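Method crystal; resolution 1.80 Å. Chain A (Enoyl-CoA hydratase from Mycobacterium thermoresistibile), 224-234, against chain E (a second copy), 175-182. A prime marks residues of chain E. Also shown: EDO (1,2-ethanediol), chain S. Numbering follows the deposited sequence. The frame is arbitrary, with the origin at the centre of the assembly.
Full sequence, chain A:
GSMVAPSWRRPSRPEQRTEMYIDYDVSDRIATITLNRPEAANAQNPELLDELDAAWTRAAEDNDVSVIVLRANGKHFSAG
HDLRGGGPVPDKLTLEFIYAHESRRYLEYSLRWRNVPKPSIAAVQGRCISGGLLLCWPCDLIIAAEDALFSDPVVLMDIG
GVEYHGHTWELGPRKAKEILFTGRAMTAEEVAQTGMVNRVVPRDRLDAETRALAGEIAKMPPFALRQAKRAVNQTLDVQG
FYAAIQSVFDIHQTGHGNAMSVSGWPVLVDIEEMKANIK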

# COMPACT_ATOMS: atom_id res chain seq x y z
N ALA A 224 22.89 -0.04 15.69
CA ALA A 224 22.90 0.55 14.35
C ALA A 224 22.79 -0.48 13.22
O ALA A 224 22.11 -0.24 12.23
N LEU A 225 23.45 -1.64 13.35
CA LEU A 225 23.21 -2.73 12.41
C LEU A 225 21.74 -3.17 12.43
O LEU A 225 21.13 -3.36 11.38
N ARG A 226 21.18 -3.33 13.61
CA ARG A 226 19.78 -3.73 13.73
C ARG A 226 18.87 -2.76 12.99
O ARG A 226 17.97 -3.17 12.27
N GLN A 227 19.08 -1.46 13.21
CA GLN A 227 18.18 -0.47 12.67
C GLN A 227 18.43 -0.17 11.19
O GLN A 227 17.52 0.22 10.47
N ALA A 228 19.66 -0.35 10.74
CA ALA A 228 19.94 -0.37 9.29
C ALA A 228 19.18 -1.46 8.56
O ALA A 228 18.56 -1.24 7.50
N LYS A 229 19.21 -2.67 9.13
CA LYS A 229 18.44 -3.76 8.65
C LYS A 229 16.95 -3.46 8.66
O LYS A 229 16.24 -3.74 7.67
N ARG A 230 16.47 -2.90 9.77
CA ARG A 230 15.07 -2.50 9.90
C ARG A 230 14.64 -1.45 8.86
O ARG A 230 13.57 -1.55 8.29
N ALA A 231 15.51 -0.48 8.62
CA ALA A 231 15.23 0.60 7.63
C ALA A 231 14.89 -0.01 6.26
O ALA A 231 13.88 0.32 5.62
N VAL A 232 15.70 -0.97 5.85
CA VAL A 232 15.48 -1.63 4.57
C VAL A 232 14.30 -2.60 4.60
O VAL A 232 13.41 -2.54 3.72
N ASN A 233 14.24 -3.47 5.61
CA ASN A 233 13.15 -4.42 5.68
C ASN A 233 11.78 -3.79 5.89
O ASN A 233 10.82 -4.30 5.34
N GLN A 234 11.70 -2.70 6.64
CA GLN A 234 10.44 -1.98 6.82
C GLN A 234 10.04 -1.25 5.53
O GLN A 234 8.86 -1.16 5.18
N LYS E 175 21.90 -4.27 -1.80
CA LYS E 175 23.01 -3.32 -1.88
C LYS E 175 22.88 -2.25 -0.77
O LYS E 175 23.86 -1.85 -0.13
N ALA E 176 21.65 -1.78 -0.53
CA ALA E 176 21.43 -0.84 0.57
C ALA E 176 21.95 -1.41 1.90
O ALA E 176 22.71 -0.73 2.62
N LYS E 177 21.55 -2.63 2.26
CA LYS E 177 22.06 -3.25 3.48
C LYS E 177 23.58 -3.39 3.48
O LYS E 177 24.25 -3.09 4.49
N GLU E 178 24.14 -3.81 2.36
CA GLU E 178 25.58 -4.01 2.31
C GLU E 178 26.32 -2.71 2.59
O GLU E 178 27.28 -2.68 3.36
N ILE E 179 25.91 -1.63 1.94
CA ILE E 179 26.65 -0.39 2.11
C ILE E 179 26.40 0.27 3.46
O ILE E 179 27.28 0.97 3.97
N LEU E 180 25.22 0.04 4.06
CA LEU E 180 24.98 0.52 5.40
C LEU E 180 25.78 -0.28 6.44
O LEU E 180 26.35 0.31 7.37
N PHE E 181 25.77 -1.59 6.28
CA PHE E 181 26.42 -2.49 7.24
C PHE E 181 27.94 -2.32 7.21
O PHE E 181 28.59 -2.49 8.23
N THR E 182 28.51 -2.03 6.04
CA THR E 182 29.98 -1.90 5.89
C THR E 182 30.51 -0.47 5.91
O THR E 182 31.69 -0.21 6.22

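What fills the apolar centre between these nearly antiparallel helices? Ala228 and Val232 point toward chain E, and Ala176′ and Leu180′ point back. Ala228 CB meets Leu180′ CB at 3.9 Å; the axes come within 9.6 Å. One turn on, Val232 (chi1 t) places CG2 3.9 Å from Ala176′ CB, while Leu180′ (m, t) brings CD1 to 4.4 Å from Val232 CG2.

How does Phe181′ join in, when its CA-to-CB bond points sideways? Its chi1 of -68° (m) swings the ring back to chain A. Ala228 CB lies at the ring edge, 4.0 Å from Phe181′ CE1, as does the backbone Lys229 N, 3.8 Å from the same atom. Leu225 (m, t) also leaves sideways but reaches in, its CD2 3.9 Å from Phe181′ CD1.

Where does the contact turn polar? Lys177′ (m, t, t, t) extends past Val232, its CE 3.6 Å from Val232 CG1, so the aliphatic chain packs while the amine travels on. There Lys177′ NZ donates a 2.7 Å hydrogen bond to OD1 of Asn233 (chi1 m).

What else surrounds that amine? It donates to 1,2-ethanediol, Lys177′ NZ lying 2.7 Å from EDO O1 and 3.0 Å from EDO O2. Water 1 accepts from Asn233 ND2 at 3.1 Å and, weakly, from Lys177′ NZ at 3.2 Å, bridging both side chains.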

# COMPACT_ATOMS: atom_id res chain seq x y z
CB ALA A 224 24.12 1.42 14.18
CB LEU A 225 24.11 -3.92 12.73
CG LEU A 225 25.64 -3.73 12.51
CD1 LEU A 225 26.44 -4.92 13.09
CD2 LEU A 225 25.99 -3.47 11.06
CB ARG A 226 19.37 -3.81 15.20
CG ARG A 226 17.90 -4.12 15.40
CD ARG A 226 17.49 -4.37 16.87
NE ARG A 226 16.11 -4.81 16.87
CZ ARG A 226 15.54 -5.58 17.80
NH1 ARG A 226 14.30 -6.01 17.61
NH2 ARG A 226 16.23 -5.95 18.88
CB GLN A 227 18.18 0.77 13.53
CG GLN A 227 17.60 0.61 14.94
CD GLN A 227 16.20 0.00 14.96
OE1 GLN A 227 16.04 -1.20 14.71
NE2 GLN A 227 15.18 0.82 15.21
CB ALA A 228 21.44 -0.47 8.99
CB LYS A 229 18.71 -5.01 9.49
CG LYS A 229 17.96 -6.24 9.01
CD LYS A 229 18.42 -7.49 9.75
CE LYS A 229 17.63 -8.71 9.30
NZ LYS A 229 18.47 -9.97 9.39
CB ARG A 230 14.76 -1.94 11.29
CG ARG A 230 13.25 -1.99 11.52
CD ARG A 230 12.88 -1.31 12.77
NE ARG A 230 11.43 -1.33 12.94
CZ ARG A 230 10.74 -2.29 13.55
NH1 ARG A 230 11.38 -3.39 14.07
NH2 ARG A 230 9.40 -2.12 13.69
CB ALA A 231 16.43 1.56 7.55
CB VAL A 232 16.75 -2.31 4.09
CG1 VAL A 232 16.51 -3.09 2.80
CG2 VAL A 232 17.88 -1.26 3.89
CB ASN A 233 13.41 -5.50 6.74
CG ASN A 233 14.39 -6.57 6.25
OD1 ASN A 233 14.88 -6.52 5.12
ND2 ASN A 233 14.71 -7.53 7.12
CB GLN A 234 10.53 -1.08 8.03
CG GLN A 234 9.36 -0.14 8.29
CD GLN A 234 8.04 -0.83 8.55
OE1 GLN A 234 7.98 -2.06 8.70
NE2 GLN A 234 6.97 -0.06 8.57
CB LYS E 175 23.11 -2.67 -3.27
CG LYS E 175 24.47 -2.00 -3.49
CD LYS E 175 24.59 -1.39 -4.86
CE LYS E 175 24.78 -2.43 -5.96
NZ LYS E 175 26.02 -3.26 -5.91
CB ALA E 176 19.92 -0.51 0.70
CB LYS E 177 21.42 -4.60 3.75
CG LYS E 177 19.94 -4.48 4.10
CD LYS E 177 19.37 -5.88 4.31
CE LYS E 177 17.90 -5.91 4.53
NZ LYS E 177 17.42 -7.34 4.50
CB GLU E 178 25.96 -4.57 0.96
CG GLU E 178 27.47 -4.70 0.74
CD GLU E 178 27.87 -5.16 -0.65
OE1 GLU E 178 26.98 -5.55 -1.47
OE2 GLU E 178 29.10 -5.04 -0.96
CB ILE E 179 26.54 0.55 0.89
CG1 ILE E 179 25.18 1.19 0.75
CG2 ILE E 179 26.95 -0.24 -0.37
CD1 ILE E 179 25.01 2.44 1.57
CB LEU E 180 23.49 0.49 5.77
CG LEU E 180 22.67 1.54 5.02
CD1 LEU E 180 21.17 1.29 5.24
CD2 LEU E 180 23.13 2.93 5.52
CB PHE E 181 26.13 -3.98 6.94
CG PHE E 181 24.71 -4.45 7.15
CD1 PHE E 181 23.77 -3.75 7.92
CD2 PHE E 181 24.34 -5.71 6.64
CE1 PHE E 181 22.47 -4.26 8.07
CE2 PHE E 181 23.05 -6.22 6.81
CZ PHE E 181 22.13 -5.51 7.54
CB THR E 182 30.47 -2.55 4.60
OG1 THR E 182 29.92 -1.85 3.48
CG2 THR E 182 30.13 -4.08 4.54
C1 EDO S . 17.42 -9.01 1.30
O1 EDO S . 18.21 -8.09 2.04
C2 EDO S . 15.98 -8.50 1.28
O2 EDO S . 15.46 -8.64 2.61
O HOH W 1 16.40 -9.94 6.15